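PDB 3KG4: CRISPR pre-crRNA endoribonuclease Cas5d from Mannheimia succiniciproducens, which cleaves precursor CRISPR RNA as a metal-independent endoribonuclease of the Cas5 family, supplying CRISPR RNA for defence against mobile genetic elements. Local coordinates for residues 31-36 / 116-121. Numbering follows the deposited sequence.
Sequences DVITPS and YVIEAH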
loop_
_atom_site.group_PDB
_atom_site.type_symbol
_atom_site.label_atom_id
_atom_site.label_comp_id
_atom_site.label_asym_id
_atom_site.label_seq_id
_atom_site.Cartn_x
_atom_site.Cartn_y
_atom_site.Cartn_z
ATOM N N ASP A 31 2.064 -1.832 12.229
ATOM C CA ASP A 31 0.902 -1.018 12.575
ATOM C C ASP A 31 0.104 -0.545 11.384
ATOM O O ASP A 31 -1.085 -0.255 11.540
ATOM C CB ASP A 31 1.323 0.246 13.378
ATOM C CG ASP A 31 1.868 -0.065 14.728
ATOM O OD1 ASP A 31 2.070 -1.252 15.053
ATOM O OD2 ASP A 31 2.049 0.904 15.525
ATOM N N VAL A 32 0.743 -0.475 10.225
ATOM C CA VAL A 32 0.125 0.002 8.987
ATOM C C VAL A 32 0.748 -0.762 7.814
ATOM O O VAL A 32 1.784 -1.434 7.931
ATOM C CB VAL A 32 0.397 1.521 8.756
ATOM C CG1 VAL A 32 -0.121 2.401 9.983
ATOM C CG2 VAL A 32 1.897 1.782 8.566
ATOM N N ILE A 33 0.129 -0.583 6.659
ATOM C CA ILE A 33 0.658 -1.115 5.426
ATOM C C ILE A 33 2.047 -0.554 5.056
ATOM O O ILE A 33 2.351 0.640 5.246
ATOM C CB ILE A 33 -0.406 -0.907 4.277
ATOM C CG1 ILE A 33 0.010 -1.673 3.014
ATOM C CG2 ILE A 33 -0.535 0.575 3.964
ATOM C CD1 ILE A 33 -1.118 -1.883 2.004
ATOM N N THR A 34 2.912 -1.446 4.576
ATOM C CA THR A 34 4.214 -1.096 4.099
ATOM C C THR A 34 4.108 -0.622 2.657
ATOM O O THR A 34 3.156 -0.986 1.965
ATOM C CB THR A 34 5.156 -2.325 4.125
ATOM O OG1 THR A 34 4.536 -3.404 3.388
ATOM C CG2 THR A 34 5.414 -2.785 5.602
ATOM N N PRO A 35 5.096 0.171 2.188
ATOM C CA PRO A 35 5.202 0.526 0.783
ATOM C C PRO A 35 5.241 -0.748 -0.078
ATOM O O PRO A 35 4.616 -0.806 -1.120
ATOM C CB PRO A 35 6.543 1.245 0.718
ATOM C CG PRO A 35 6.657 1.890 2.151
ATOM C CD PRO A 35 6.083 0.877 3.033
ATOM N N SER A 36 5.990 -1.755 0.399
ATOM C CA SER A 36 6.130 -3.054 -0.267
ATOM C C SER A 36 4.770 -3.703 -0.550
ATOM O O SER A 36 4.464 -4.082 -1.696
ATOM C CB SER A 36 7.007 -3.971 0.610
ATOM O OG SER A 36 7.399 -5.105 -0.120
ATOM N N TYR A 116 -6.992 2.305 3.925
ATOM C CA TYR A 116 -5.964 3.236 3.535
ATOM C C TYR A 116 -6.293 3.908 2.209
ATOM O O TYR A 116 -7.092 3.388 1.434
ATOM C CB TYR A 116 -4.610 2.549 3.385
ATOM C CG TYR A 116 -4.251 1.616 4.541
ATOM C CD1 TYR A 116 -3.667 2.109 5.711
ATOM C CD2 TYR A 116 -4.503 0.255 4.469
ATOM C CE1 TYR A 116 -3.378 1.278 6.745
ATOM C CE2 TYR A 116 -4.194 -0.590 5.544
ATOM C CZ TYR A 116 -3.613 -0.071 6.657
ATOM O OH TYR A 116 -3.316 -0.878 7.741
ATOM N N VAL A 117 -5.605 5.005 1.944
ATOM C CA VAL A 117 -5.404 5.472 0.572
ATOM C C VAL A 117 -3.938 5.355 0.250
ATOM O O VAL A 117 -3.056 5.790 1.037
ATOM C CB VAL A 117 -5.867 6.944 0.343
ATOM C CG1 VAL A 117 -5.670 7.338 -1.121
ATOM C CG2 VAL A 117 -7.316 7.044 0.713
ATOM N N ILE A 118 -3.676 4.767 -0.913
ATOM C CA ILE A 118 -2.339 4.661 -1.481
ATOM C C ILE A 118 -2.210 5.658 -2.604
ATOM O O ILE A 118 -3.017 5.638 -3.565
ATOM C CB ILE A 118 -2.122 3.275 -2.079
ATOM C CG1 ILE A 118 -2.376 2.195 -1.025
ATOM C CG2 ILE A 118 -0.742 3.192 -2.735
ATOM C CD1 ILE A 118 -1.639 2.428 0.302
ATOM N N GLU A 119 -1.224 6.539 -2.476
ATOM C CA GLU A 119 -0.945 7.523 -3.491
ATOM C C GLU A 119 0.394 7.169 -4.105
ATOM O O GLU A 119 1.362 7.010 -3.378
ATOM C CB GLU A 119 -0.906 8.914 -2.868
ATOM C CG GLU A 119 -0.815 10.014 -3.862
ATOM C CD GLU A 119 -1.047 11.396 -3.177
ATOM O OE1 GLU A 119 -2.127 11.624 -2.607
ATOM O OE2 GLU A 119 -0.131 12.235 -3.238
ATOM N N ALA A 120 0.439 7.065 -5.430
ATOM C CA ALA A 120 1.564 6.500 -6.154
ATOM C C ALA A 120 1.691 7.101 -7.545
ATOM O O ALA A 120 0.714 7.680 -8.084
ATOM C CB ALA A 120 1.386 4.914 -6.287
ATOM N N HIS A 121 2.862 6.928 -8.135
ATOM C CA HIS A 121 3.052 7.228 -9.542
ATOM C C HIS A 121 3.860 6.105 -10.206
ATOM O O HIS A 121 4.422 5.212 -9.522
ATOM C CB HIS A 121 3.741 8.598 -9.702
ATOM C CG HIS A 121 5.144 8.639 -9.199
ATOM N ND1 HIS A 121 5.471 8.869 -7.877
ATOM C CD2 HIS A 121 6.312 8.482 -9.849
ATOM C CE1 HIS A 121 6.786 8.840 -7.744
ATOM N NE2 HIS A 121 7.315 8.585 -8.927
HETATM O O HOH W 1 -3.187 0.481 9.927
#
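The hydroxyl of Tyr116 reaches the backbone of Asp31 through a single water, which is hydrogen-bonded to Tyr116 OH at 2.6 Å and donates a hydrogen bond to Asp31 O over 2.7 Å. The two residues do not bond directly; the water spans the gap between the phenol and the carbonyl. Behind this polar tip the contact turns apolar and illustrates how a methyl group can seat on an aromatic ring. Ile33 CG2 stands 3.8 Å from the centroid of the Tyr116 ring and 6° off its normal, a CH-pi contact placed almost exactly over the centre of one face. A chi1 of -170° sets Ile33 CG1 anti to the backbone N and thereby CG2 between that N and the carbonyl carbon, the branch that lies over the ring. Val32 adds an oblique approach, its CB 4.3 Å from Tyr116 CE1, and the same Ile33 methyl also touches Ile118 CD1 at 4.3 Å. This is core packing of the Cas5 domain: residues 31-34 run into helix 35-45, with Thr34 as its N-cap, while Val32 and Ile33 pack against strand 114-124, which lies between strands 7-13 and 51-60 of the large antiparallel sheet. Ile118 continues the packing onto Ala38 and Leu42 of that helix, and the Asp31 carboxylate turns elsewhere, to a salt bridge with Arg186. Face packing and water bridge together restrain the ring's orientation, the water giving the phenol tip of a buried tyrosine a polar partner.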